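Side-chain contacts in extracellular solute-binding protein family 5 (Brucella melitensis, PDB 4ONY), which probably binds peptides or similar solutes in the periplasm and delivers them to an ABC transporter for uptake: residues A29-F34 against T97-L102; N59-K64 against M82-L87; V106-D109 against W114-F117; T118-A123 against D234-D239; V191-A196 against P209-G214. One frame throughout, in Å; residues are numbered along the deposited sequence.

Contact 1. Residues A29-F34 against T97-L102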
# COMPACT_ATOMS: atom_id res chain seq x y z
N ALA A 29 19.19 -17.73 -11.66
CA ALA A 29 20.10 -17.75 -10.52
C ALA A 29 21.34 -16.90 -10.75
O ALA A 29 21.94 -16.45 -9.78
CB ALA A 29 20.53 -19.17 -10.19
N ASP A 30 21.74 -16.73 -12.02
CA ASP A 30 22.99 -16.02 -12.36
C ASP A 30 22.74 -14.53 -12.70
O ASP A 30 23.58 -13.90 -13.30
CB ASP A 30 23.79 -16.74 -13.47
CG ASP A 30 22.98 -16.94 -14.82
OD1 ASP A 30 21.75 -16.75 -14.80
OD2 ASP A 30 23.56 -17.31 -15.88
N TYR A 31 21.59 -13.96 -12.31
CA TYR A 31 21.36 -12.54 -12.60
C TYR A 31 22.53 -11.72 -12.00
O TYR A 31 23.06 -12.03 -10.92
CB TYR A 31 20.00 -12.06 -11.99
CG TYR A 31 19.95 -12.01 -10.47
CD1 TYR A 31 19.66 -13.15 -9.70
CD2 TYR A 31 20.12 -10.81 -9.77
CE1 TYR A 31 19.55 -13.10 -8.31
CE2 TYR A 31 20.03 -10.77 -8.36
CZ TYR A 31 19.77 -11.92 -7.64
OH TYR A 31 19.66 -11.93 -6.25
N THR A 32 22.88 -10.63 -12.67
CA THR A 32 23.97 -9.77 -12.13
C THR A 32 23.48 -8.57 -11.33
O THR A 32 24.25 -7.93 -10.63
CB THR A 32 24.86 -9.30 -13.25
OG1 THR A 32 24.06 -8.58 -14.19
CG2 THR A 32 25.55 -10.54 -13.92
N HIS A 33 22.20 -8.23 -11.48
CA HIS A 33 21.61 -7.15 -10.72
C HIS A 33 20.08 -7.23 -10.89
O HIS A 33 19.62 -7.90 -11.81
CB HIS A 33 22.14 -5.80 -11.18
CG HIS A 33 21.76 -5.43 -12.57
ND1 HIS A 33 21.07 -4.27 -12.87
CD2 HIS A 33 22.00 -6.04 -13.76
CE1 HIS A 33 20.88 -4.19 -14.18
NE2 HIS A 33 21.42 -5.27 -14.74
N PHE A 34 19.33 -6.56 -10.02
CA PHE A 34 17.89 -6.38 -10.24
C PHE A 34 17.76 -5.55 -11.53
O PHE A 34 18.56 -4.66 -11.80
CB PHE A 34 17.22 -5.69 -9.03
CG PHE A 34 16.98 -6.59 -7.85
CD1 PHE A 34 17.51 -7.87 -7.78
CD2 PHE A 34 16.29 -6.11 -6.73
CE1 PHE A 34 17.29 -8.66 -6.68
CE2 PHE A 34 16.07 -6.90 -5.63
CZ PHE A 34 16.58 -8.17 -5.60
N THR A 97 8.18 -11.58 -4.84
CA THR A 97 9.36 -12.44 -4.90
C THR A 97 10.50 -11.82 -4.09
O THR A 97 10.78 -10.63 -4.20
CB THR A 97 9.82 -12.65 -6.32
OG1 THR A 97 8.75 -13.22 -7.11
CG2 THR A 97 11.05 -13.62 -6.36
N LEU A 98 11.15 -12.66 -3.29
CA LEU A 98 12.32 -12.32 -2.49
C LEU A 98 13.58 -12.97 -3.04
O LEU A 98 13.53 -14.12 -3.50
CB LEU A 98 12.11 -12.83 -1.08
CG LEU A 98 10.79 -12.43 -0.38
CD1 LEU A 98 10.67 -13.10 0.97
CD2 LEU A 98 10.75 -10.92 -0.20
N TYR A 99 14.71 -12.27 -2.98
CA TYR A 99 16.02 -12.79 -3.40
C TYR A 99 16.99 -12.73 -2.22
O TYR A 99 16.68 -12.13 -1.17
CB TYR A 99 16.56 -12.01 -4.62
CG TYR A 99 15.74 -12.23 -5.86
CD1 TYR A 99 15.97 -13.33 -6.66
CD2 TYR A 99 14.66 -11.37 -6.19
CE1 TYR A 99 15.17 -13.61 -7.77
CE2 TYR A 99 13.88 -11.62 -7.28
CZ TYR A 99 14.11 -12.77 -8.07
OH TYR A 99 13.33 -13.08 -9.19
N SER A 100 18.15 -13.36 -2.39
CA SER A 100 19.15 -13.50 -1.32
C SER A 100 19.61 -12.14 -0.73
O SER A 100 19.75 -11.16 -1.45
CB SER A 100 20.35 -14.29 -1.82
OG SER A 100 19.93 -15.60 -2.18
N LEU A 101 19.72 -12.07 0.58
CA LEU A 101 20.38 -10.90 1.24
C LEU A 101 21.21 -11.50 2.38
O LEU A 101 22.20 -12.21 2.10
CB LEU A 101 19.37 -9.86 1.68
CG LEU A 101 19.93 -8.53 2.20
CD1 LEU A 101 20.72 -7.85 1.10
CD2 LEU A 101 18.81 -7.62 2.74
N LEU A 102 20.78 -11.36 3.64
CA LEU A 102 21.56 -11.99 4.72
C LEU A 102 21.62 -13.52 4.55
O LEU A 102 22.65 -14.14 4.84
CB LEU A 102 21.05 -11.61 6.12
CG LEU A 102 21.38 -10.20 6.60
CD1 LEU A 102 20.62 -9.86 7.87
CD2 LEU A 102 22.87 -10.04 6.88
O HOH W 1 19.34 -14.24 -5.10
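The first torsion of Y31 sets CG between its own backbone N and carbonyl carbon (chi1 68°), which turns the phenol toward Y99. The rings of Y99 and F34 leave instead beside their backbone N, with CG opposite the carbonyl carbon, and the three aromatics converge. Y31 reaches in with its far end: OH lies 3.5 Å from Y99 CB, and Y31 CE1 comes to 3.9 Å from Y99 CD1. F34 approaches the other ortho carbon, its CZ standing 3.8 Å from Y99 CD2. Both ring pairs have centroids 5.4 Å apart and planes inclined by a little over 60°, an oblique packing.

The phenol oxygen of Y31 also needs a polar partner. A water in the plane of the Y31 ring supplies it, 2.6 Å from Y31 OH, and the same water accepts the backbone N-H of S100 at 3.1 Å from that N. Tyrosine therefore suits position 31, with ring carbons for Y99 and a hydroxyl that reaches the S100 N-H through a water, whereas F34, wholly apolar, suits the buried place beside L89. The hydroxyl of Y99 points elsewhere, to E94 and the backbone N of L27. The whole is an aromatic cluster, pinning the loop after strand 18-20 onto strand 97-108 of the antiparallel sheet.

Contact 2. Residues N59-K64 against M82-L87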
# COMPACT_ATOMS: atom_id res chain seq x y z
N ASN A 59 14.30 3.01 17.61
CA ASN A 59 13.99 1.59 17.68
C ASN A 59 12.65 1.32 17.04
O ASN A 59 11.61 1.59 17.63
CB ASN A 59 14.01 1.09 19.09
CG ASN A 59 13.86 -0.43 19.16
OD1 ASN A 59 13.37 -1.06 18.24
ND2 ASN A 59 14.32 -1.01 20.26
N PRO A 60 12.67 0.79 15.82
CA PRO A 60 11.42 0.62 15.10
C PRO A 60 10.67 -0.64 15.51
O PRO A 60 9.62 -0.90 14.93
CB PRO A 60 11.87 0.50 13.62
CG PRO A 60 13.24 0.05 13.67
CD PRO A 60 13.85 0.52 14.98
N PHE A 61 11.14 -1.39 16.50
CA PHE A 61 10.56 -2.71 16.77
C PHE A 61 9.78 -2.85 18.08
O PHE A 61 9.36 -3.96 18.43
CB PHE A 61 11.69 -3.74 16.75
CG PHE A 61 12.54 -3.66 15.51
CD1 PHE A 61 11.99 -3.92 14.26
CD2 PHE A 61 13.89 -3.35 15.60
CE1 PHE A 61 12.79 -3.87 13.11
CE2 PHE A 61 14.69 -3.26 14.47
CZ PHE A 61 14.14 -3.52 13.22
N VAL A 62 9.55 -1.73 18.78
CA VAL A 62 8.97 -1.74 20.15
C VAL A 62 7.86 -0.73 20.30
O VAL A 62 7.76 0.23 19.49
CB VAL A 62 10.08 -1.46 21.21
CG1 VAL A 62 11.22 -2.47 21.09
CG2 VAL A 62 10.64 -0.05 21.06
N LEU A 63 7.02 -0.91 21.32
CA LEU A 63 5.87 -0.02 21.53
C LEU A 63 6.29 1.41 21.80
O LEU A 63 5.76 2.31 21.20
CB LEU A 63 4.97 -0.50 22.68
CG LEU A 63 4.04 -1.66 22.30
CD1 LEU A 63 3.41 -2.22 23.59
CD2 LEU A 63 2.97 -1.23 21.32
N LYS A 64 7.27 1.61 22.69
CA LYS A 64 7.63 2.98 23.09
C LYS A 64 8.14 3.79 21.91
O LYS A 64 9.07 3.35 21.22
CB LYS A 64 8.68 2.97 24.23
CG LYS A 64 9.09 4.36 24.75
CD LYS A 64 7.88 5.07 25.30
CE LYS A 64 8.12 6.46 25.87
NZ LYS A 64 9.42 6.58 26.58
N MET A 82 17.64 0.47 5.44
CA MET A 82 19.01 0.97 5.40
C MET A 82 19.95 0.54 6.54
O MET A 82 21.20 0.46 6.33
CB MET A 82 19.00 2.48 5.26
CG MET A 82 18.46 2.93 3.90
SD MET A 82 18.87 4.63 3.57
CE MET A 82 17.75 5.39 4.75
N VAL A 83 19.40 0.26 7.72
CA VAL A 83 20.20 -0.17 8.86
C VAL A 83 19.94 -1.64 9.21
O VAL A 83 20.86 -2.44 9.25
CB VAL A 83 19.94 0.73 10.08
CG1 VAL A 83 20.67 0.22 11.31
CG2 VAL A 83 20.39 2.16 9.75
N TYR A 84 18.68 -1.97 9.47
CA TYR A 84 18.31 -3.31 9.78
C TYR A 84 17.87 -4.05 8.53
O TYR A 84 16.98 -3.58 7.81
CB TYR A 84 17.17 -3.29 10.78
CG TYR A 84 17.59 -2.75 12.16
CD1 TYR A 84 18.42 -3.49 12.99
CD2 TYR A 84 17.12 -1.52 12.62
CE1 TYR A 84 18.82 -3.01 14.24
CE2 TYR A 84 17.49 -1.05 13.87
CZ TYR A 84 18.33 -1.79 14.68
OH TYR A 84 18.66 -1.33 15.91
N GLN A 85 18.45 -5.23 8.30
CA GLN A 85 18.16 -6.02 7.12
C GLN A 85 17.37 -7.25 7.45
O GLN A 85 17.29 -7.68 8.59
CB GLN A 85 19.44 -6.43 6.45
CG GLN A 85 20.29 -5.27 5.99
CD GLN A 85 21.53 -5.72 5.25
OE1 GLN A 85 22.31 -6.50 5.75
NE2 GLN A 85 21.70 -5.19 4.03
N THR A 86 16.77 -7.80 6.41
CA THR A 86 16.00 -9.02 6.47
C THR A 86 16.82 -10.18 5.88
O THR A 86 17.90 -9.96 5.28
CB THR A 86 14.73 -8.88 5.63
OG1 THR A 86 15.12 -8.49 4.31
CG2 THR A 86 13.86 -7.83 6.24
N LEU A 87 16.32 -11.40 6.02
CA LEU A 87 17.03 -12.53 5.47
C LEU A 87 17.06 -12.46 3.96
O LEU A 87 18.05 -12.83 3.33
CB LEU A 87 16.40 -13.83 5.95
CG LEU A 87 16.68 -14.07 7.44
CD1 LEU A 87 15.67 -15.05 8.04
CD2 LEU A 87 18.09 -14.62 7.67
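An edge-to-face aromatic pair joins two irregular segments of the long connection between strand 46-52 and strand 88-90, and F61 and Y84 form it. F61 supplies the edge and Y84 the face. The ring centroids are 4.9 Å apart and the planes stand at 73°, close to the upright T. F61 CE2 sits above the middle of the Y84 ring, with Y84 CD2 as its nearest atom at 3.5 Å, while F61 CZ lies over the same face, 3.6 Å from Y84 CD2. In this geometry the slightly positive C-H rim of phenylalanine faces the electron-rich centre of the tyrosine ring. Both side chains are turned with CG opposite the carbonyl carbon (chi1 -51° for F61 and -68° for Y84), which brings the two rings together.

P60 adds a smaller apolar touch, P60 CD lying 4.1 Å from Y84 CE2. Its CG also rests over the centre of one face of the F61 ring, so the proline packs on both aromatics. Just before it, the side chain of N59 closes an Asx turn: the backbone N of F61 donates to N59 OD1 at 2.8 Å, with the donor tilted out of the carbonyl plane. Asparagine and proline thus shape the bend from which F61 projects.

F61 also meets Y74 and Y151 edge to face, and V83 lies over the other side of the Y84 ring. With these the pair belongs to a buried aromatic cluster that joins loop segments without any regular strand or helix of their own.

Contact 3. Residues V106-D109 against W114-F117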
# COMPACT_ATOMS: atom_id res chain seq x y z
N VAL A 106 18.20 -20.49 0.47
CA VAL A 106 16.95 -20.84 1.08
C VAL A 106 16.51 -22.20 0.58
O VAL A 106 16.69 -22.52 -0.60
CB VAL A 106 15.87 -19.77 0.81
CG1 VAL A 106 15.49 -19.68 -0.66
CG2 VAL A 106 14.64 -20.06 1.63
N ALA A 107 16.01 -23.02 1.48
CA ALA A 107 15.31 -24.26 1.12
C ALA A 107 13.97 -24.26 1.83
O ALA A 107 13.82 -23.67 2.91
CB ALA A 107 16.14 -25.47 1.50
N ILE A 108 12.96 -24.86 1.21
CA ILE A 108 11.61 -24.76 1.75
C ILE A 108 10.78 -26.00 1.40
O ILE A 108 10.93 -26.58 0.34
CB ILE A 108 10.90 -23.48 1.26
CG1 ILE A 108 9.60 -23.24 2.04
CG2 ILE A 108 10.61 -23.53 -0.24
CD1 ILE A 108 9.01 -21.86 1.82
N ASP A 109 9.92 -26.40 2.32
CA ASP A 109 8.95 -27.49 2.14
C ASP A 109 7.94 -27.11 1.05
O ASP A 109 7.38 -26.02 1.09
CB ASP A 109 8.24 -27.68 3.48
CG ASP A 109 7.27 -28.83 3.48
OD1 ASP A 109 7.61 -29.92 2.97
OD2 ASP A 109 6.12 -28.64 3.92
N TRP A 114 8.05 -25.96 6.82
CA TRP A 114 9.36 -25.47 7.32
C TRP A 114 10.07 -24.66 6.26
O TRP A 114 9.75 -24.80 5.07
CB TRP A 114 10.29 -26.63 7.79
CG TRP A 114 10.58 -27.64 6.73
CD1 TRP A 114 9.93 -28.81 6.53
CD2 TRP A 114 11.58 -27.55 5.70
NE1 TRP A 114 10.45 -29.47 5.45
CE2 TRP A 114 11.47 -28.73 4.92
CE3 TRP A 114 12.55 -26.60 5.35
CZ2 TRP A 114 12.27 -28.97 3.80
CZ3 TRP A 114 13.38 -26.86 4.26
CH2 TRP A 114 13.23 -28.03 3.49
N VAL A 115 11.00 -23.81 6.70
CA VAL A 115 11.88 -23.08 5.80
C VAL A 115 13.26 -23.04 6.44
O VAL A 115 13.38 -22.93 7.65
CB VAL A 115 11.35 -21.66 5.44
CG1 VAL A 115 11.27 -20.77 6.67
CG2 VAL A 115 12.21 -20.98 4.37
N GLU A 116 14.29 -23.15 5.64
CA GLU A 116 15.65 -23.16 6.15
C GLU A 116 16.53 -22.18 5.35
O GLU A 116 16.49 -22.16 4.14
CB GLU A 116 16.22 -24.59 6.12
CG GLU A 116 17.68 -24.69 6.59
CD GLU A 116 18.14 -26.15 6.82
OE1 GLU A 116 17.35 -27.08 6.61
OE2 GLU A 116 19.26 -26.40 7.29
N PHE A 117 17.30 -21.36 6.07
CA PHE A 117 18.13 -20.31 5.49
C PHE A 117 19.55 -20.60 5.81
O PHE A 117 19.85 -21.04 6.94
CB PHE A 117 17.78 -18.96 6.12
CG PHE A 117 16.34 -18.56 5.93
CD1 PHE A 117 15.92 -17.95 4.74
CD2 PHE A 117 15.41 -18.77 6.94
CE1 PHE A 117 14.59 -17.57 4.56
CE2 PHE A 117 14.09 -18.42 6.75
CZ PHE A 117 13.67 -17.81 5.57
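The indole of W114 lies flat across the backbone of the facing strand, with D109 over its five-membered ring. D109 CB sits 3.6 Å from the centroid of that ring, only 15° off the normal, a CH-pi contact, and the D109 carboxylate plane is turned 28° from the indole. The backbone N of D109 is above the same face, and W114 CZ3 extends as far as A107 CB at 4.1 Å. This overlap follows from W114 CG standing between its own N and carbonyl carbon (chi1 58°), which folds the broad ring over the facing strand. R170 adds a cation-pi contact to the indole, and the D109 carboxylate forms a salt bridge with K113.

V106, I108, V115 and F117 share one side of the sheet. V106 CG2 touches V115 CG2 and F117 CE1, each at 3.8 Å, and I108 CG1 lies 4.1 Å from V115 CB. Beta-branched V106, I108 and V115 suit extended strand positions, and with F117 they fill the side that faces helix 181-187. A107 and E116 point the other way, where E116 reaches R170 and T164.

A107 and E116 are the hydrogen-bonded pair, each N donating to the other's O at 2.8 Å, and D109 N donates to W114 O at 3.2 Å. The two strands together make an antiparallel beta hairpin with one apolar and one more polar side.

Contact 4. Residues T118-A123 against D234-D239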
# COMPACT_ATOMS: atom_id res chain seq x y z
N THR A 118 20.43 -20.36 4.86
CA THR A 118 21.85 -20.45 5.11
C THR A 118 22.41 -19.06 4.91
O THR A 118 22.25 -18.48 3.84
CB THR A 118 22.51 -21.48 4.20
OG1 THR A 118 21.81 -22.71 4.33
CG2 THR A 118 24.00 -21.68 4.52
N LEU A 119 23.03 -18.53 5.97
CA LEU A 119 23.57 -17.18 5.96
C LEU A 119 24.82 -17.09 5.10
O LEU A 119 25.58 -18.05 4.96
CB LEU A 119 23.93 -16.73 7.37
CG LEU A 119 22.79 -16.78 8.41
CD1 LEU A 119 23.30 -16.35 9.79
CD2 LEU A 119 21.67 -15.88 7.95
N ASN A 120 25.00 -15.93 4.51
CA ASN A 120 26.17 -15.63 3.72
C ASN A 120 27.38 -15.48 4.65
O ASN A 120 27.32 -14.74 5.64
CB ASN A 120 25.92 -14.32 2.98
CG ASN A 120 26.98 -14.03 1.94
OD1 ASN A 120 28.20 -14.05 2.25
ND2 ASN A 120 26.54 -13.75 0.72
N PRO A 121 28.47 -16.21 4.38
CA PRO A 121 29.59 -16.12 5.35
C PRO A 121 30.26 -14.75 5.44
O PRO A 121 30.95 -14.48 6.41
CB PRO A 121 30.58 -17.17 4.86
CG PRO A 121 30.20 -17.43 3.42
CD PRO A 121 28.71 -17.20 3.33
N LYS A 122 30.05 -13.89 4.45
CA LYS A 122 30.58 -12.53 4.52
C LYS A 122 29.74 -11.55 5.35
O LYS A 122 30.14 -10.41 5.53
CB LYS A 122 30.65 -11.92 3.13
CG LYS A 122 31.49 -12.63 2.14
CD LYS A 122 31.26 -12.00 0.77
CE LYS A 122 32.28 -12.53 -0.23
NZ LYS A 122 32.19 -11.80 -1.54
N ALA A 123 28.56 -11.96 5.81
CA ALA A 123 27.64 -11.00 6.45
C ALA A 123 28.25 -10.46 7.75
O ALA A 123 28.64 -11.25 8.59
CB ALA A 123 26.32 -11.66 6.74
N ASP A 234 32.77 -0.32 4.16
CA ASP A 234 33.02 -1.75 4.30
C ASP A 234 31.74 -2.58 4.36
O ASP A 234 31.78 -3.73 4.83
CB ASP A 234 33.82 -2.01 5.58
CG ASP A 234 34.66 -3.27 5.50
OD1 ASP A 234 35.13 -3.69 4.43
OD2 ASP A 234 34.88 -3.86 6.57
N TYR A 235 30.61 -2.01 3.93
CA TYR A 235 29.33 -2.72 3.89
C TYR A 235 29.53 -4.14 3.30
O TYR A 235 30.02 -4.28 2.21
CB TYR A 235 28.33 -1.93 3.07
CG TYR A 235 27.05 -2.69 2.74
CD1 TYR A 235 26.32 -3.31 3.73
CD2 TYR A 235 26.61 -2.81 1.44
CE1 TYR A 235 25.19 -4.04 3.44
CE2 TYR A 235 25.44 -3.51 1.15
CZ TYR A 235 24.75 -4.13 2.15
OH TYR A 235 23.62 -4.82 1.85
N TRP A 236 29.17 -5.16 4.06
CA TRP A 236 29.41 -6.53 3.72
C TRP A 236 28.74 -6.97 2.40
O TRP A 236 29.26 -7.84 1.70
CB TRP A 236 28.87 -7.45 4.86
CG TRP A 236 27.38 -7.60 4.79
CD1 TRP A 236 26.45 -6.81 5.42
CD2 TRP A 236 26.64 -8.60 4.07
NE1 TRP A 236 25.18 -7.24 5.10
CE2 TRP A 236 25.26 -8.33 4.28
CE3 TRP A 236 27.01 -9.68 3.26
CZ2 TRP A 236 24.25 -9.11 3.70
CZ3 TRP A 236 26.02 -10.47 2.68
CH2 TRP A 236 24.65 -10.18 2.90
N GLY A 237 27.59 -6.35 2.07
CA GLY A 237 26.78 -6.79 0.94
C GLY A 237 27.05 -6.09 -0.37
O GLY A 237 26.32 -6.27 -1.34
N LYS A 238 28.08 -5.27 -0.40
CA LYS A 238 28.31 -4.38 -1.54
C LYS A 238 28.41 -5.14 -2.87
O LYS A 238 28.11 -4.57 -3.88
CB LYS A 238 29.58 -3.52 -1.33
CG LYS A 238 30.82 -4.33 -1.45
CD LYS A 238 32.07 -3.73 -0.82
CE LYS A 238 31.96 -2.25 -0.51
NZ LYS A 238 33.34 -1.85 -0.15
N ASP A 239 28.86 -6.38 -2.89
CA ASP A 239 29.05 -7.09 -4.16
C ASP A 239 27.96 -8.11 -4.47
O ASP A 239 28.06 -8.83 -5.44
CB ASP A 239 30.40 -7.83 -4.16
CG ASP A 239 31.57 -6.90 -4.05
OD1 ASP A 239 31.58 -5.84 -4.68
OD2 ASP A 239 32.49 -7.21 -3.32
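W236 presents a face of its indole to A123, whose CB stands over the six-membered ring, 4.0 Å from its centroid and 10° off the normal: a CH-pi contact of nearly ideal direction. A123 CA comes closer still, 3.5 Å from W236 CE3, displaced toward the rim of the ring system. The small methyl of alanine suits this place, since it lets the backbone itself settle against the flat ring. With CG of W236 between its N and carbonyl carbon (chi1 78°), the ring turns toward the 120-123 turn. The course of the two backbones sets W236 CB 3.3 Å from the backbone O of K122.

At the far corner of the benzo ring, W236 CZ3 meets N120 CG at 3.8 Å. The amide there is inclined 67° to the indole, and its ND2 lies at the ring edge, near the indole plane. N120 has a further task: its OD1 accepts the backbone N of K122 at 2.9 Å, in the carbonyl plane and on a lone pair. This Asx turn sits within a type I turn running from N120 to A123, closed by the backbone hydrogen bond from A123 N to N120 O.

The indole N-H of W236 is taken by Q85 OE1, and L102 packs against both W236 and A123. No hydrogen bond crosses between 118-123 and 234-239, and the direct contact is mainly dispersion and CH-pi. K122 and D239, their charges not in contact, may add a weak long-range attraction. Tryptophan thus combines a broad apolar face for alanine with one polar edge group for glutamine.

Contact 5. Residues V191-A196 against P209-G214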
# COMPACT_ATOMS: atom_id res chain seq x y z
N VAL A 191 17.09 -8.94 11.26
CA VAL A 191 18.04 -9.63 12.09
C VAL A 191 18.74 -8.57 12.93
O VAL A 191 19.24 -7.57 12.41
CB VAL A 191 19.04 -10.48 11.25
CG1 VAL A 191 19.95 -11.27 12.18
CG2 VAL A 191 18.30 -11.44 10.36
N LEU A 192 18.78 -8.83 14.24
CA LEU A 192 19.32 -7.96 15.28
C LEU A 192 20.64 -8.51 15.85
O LEU A 192 20.84 -9.73 15.92
CB LEU A 192 18.34 -7.86 16.45
CG LEU A 192 16.94 -7.38 16.10
CD1 LEU A 192 16.04 -7.25 17.32
CD2 LEU A 192 16.97 -6.03 15.37
N PRO A 193 21.55 -7.62 16.26
CA PRO A 193 22.86 -8.02 16.79
C PRO A 193 22.87 -8.33 18.29
O PRO A 193 22.83 -7.39 19.11
CB PRO A 193 23.72 -6.78 16.53
CG PRO A 193 22.77 -5.65 16.57
CD PRO A 193 21.46 -6.17 16.06
N LYS A 194 22.95 -9.61 18.65
CA LYS A 194 23.00 -10.03 20.05
C LYS A 194 24.11 -9.31 20.79
O LYS A 194 23.88 -8.84 21.91
CB LYS A 194 23.27 -11.52 20.16
CG LYS A 194 23.15 -12.05 21.58
CD LYS A 194 23.32 -13.55 21.61
CE LYS A 194 23.08 -14.10 22.99
NZ LYS A 194 23.33 -15.58 22.98
N HIS A 195 25.28 -9.19 20.17
CA HIS A 195 26.44 -8.63 20.87
C HIS A 195 26.28 -7.15 21.15
O HIS A 195 26.92 -6.66 22.05
CB HIS A 195 27.73 -8.81 20.08
CG HIS A 195 27.86 -7.87 18.92
ND1 HIS A 195 27.23 -8.09 17.72
CD2 HIS A 195 28.55 -6.71 18.79
CE1 HIS A 195 27.53 -7.09 16.89
NE2 HIS A 195 28.34 -6.26 17.51
N ALA A 196 25.45 -6.45 20.41
CA ALA A 196 25.36 -5.00 20.54
C ALA A 196 24.13 -4.48 21.27
O ALA A 196 23.95 -3.27 21.34
CB ALA A 196 25.40 -4.36 19.16
N PRO A 209 22.94 5.83 18.38
CA PRO A 209 22.93 5.25 17.03
C PRO A 209 22.96 3.72 17.08
O PRO A 209 23.84 3.15 17.69
CB PRO A 209 24.22 5.79 16.39
CG PRO A 209 24.59 7.00 17.21
CD PRO A 209 24.11 6.69 18.61
N PRO A 210 21.95 3.05 16.49
CA PRO A 210 21.90 1.60 16.66
C PRO A 210 22.80 0.88 15.63
O PRO A 210 23.07 1.41 14.55
CB PRO A 210 20.42 1.28 16.41
CG PRO A 210 20.02 2.29 15.36
CD PRO A 210 20.83 3.54 15.65
N ILE A 211 23.22 -0.33 15.96
CA ILE A 211 24.07 -1.10 15.05
C ILE A 211 23.19 -2.02 14.21
O ILE A 211 22.39 -2.77 14.79
CB ILE A 211 25.03 -1.97 15.86
CG1 ILE A 211 26.03 -1.10 16.63
CG2 ILE A 211 25.74 -2.96 14.97
CD1 ILE A 211 26.91 -0.20 15.77
N GLY A 212 23.35 -1.96 12.88
CA GLY A 212 22.69 -2.92 11.99
C GLY A 212 23.69 -3.48 11.01
O GLY A 212 24.90 -3.16 11.09
N SER A 213 23.20 -4.35 10.10
CA SER A 213 24.06 -4.93 9.05
C SER A 213 23.93 -4.16 7.72
O SER A 213 24.65 -4.46 6.74
CB SER A 213 23.75 -6.41 8.88
OG SER A 213 22.42 -6.60 8.43
N GLY A 214 23.04 -3.18 7.67
CA GLY A 214 22.79 -2.46 6.46
C GLY A 214 23.91 -1.55 5.98
O GLY A 214 24.87 -1.33 6.68
O HOH W 2 20.37 -6.15 10.31
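I211 starts at CB, which touches A196 CB at 4.1 Å. From there its two branches part. CG1, set opposite the carbonyl carbon (chi1 -66°), stays close to the same methyl, 4.2 Å from A196 CB. CG2, placed opposite the backbone N, turns to the proline and comes within 4.3 Å of P193 CG. CD1, at the tip, bends away from segment 191-196. The backbone of I211 makes the tightest approach, its O lying 3.4 Å from P193 CG.

P193 and A196 belong to one short turn, closed by a hydrogen bond from A196 N to P193 O. A rigid proline and a small alanine give that turn a compact apolar side, against which the branched I211 rests. W125 packs on P193 as well.

A second link is polar and indirect. A water donates to V191 O and to S213 OG, at 2.8 Å from each oxygen. S213 OG is also hydrogen-bonded to Q85 OE1, which ties this end of the contact to segment 82-87. No direct hydrogen bond joins 191-196 to 209-214. Their cohesion is therefore modest, resting on a few van der Waals touches at I211 and on one water that satisfies a main-chain carbonyl.

Overall arrangement
Contacts 2 and 4 are buried, whereas contacts 1, 3 and 5 are only partly so. Contacts 1, 3 and 4 gather on one antiparallel sheet: the first two share strand 97-108, and contacts 3 and 4 share strand 114-119. Contacts 2 and 5 lie among loops, their centres about 9 Å apart. Q85 of contact 2 ties contacts 4 and 5 together, reaching Y235 as well, while L102 of contact 1 packs on V191 and S213. Chemistry follows place: contact 3 joins backbone hydrogen bonds with an indole laid over the facing strand, aromatic rings carry contacts 1, 2 and 4, and contact 5 relies on aliphatic touches and water.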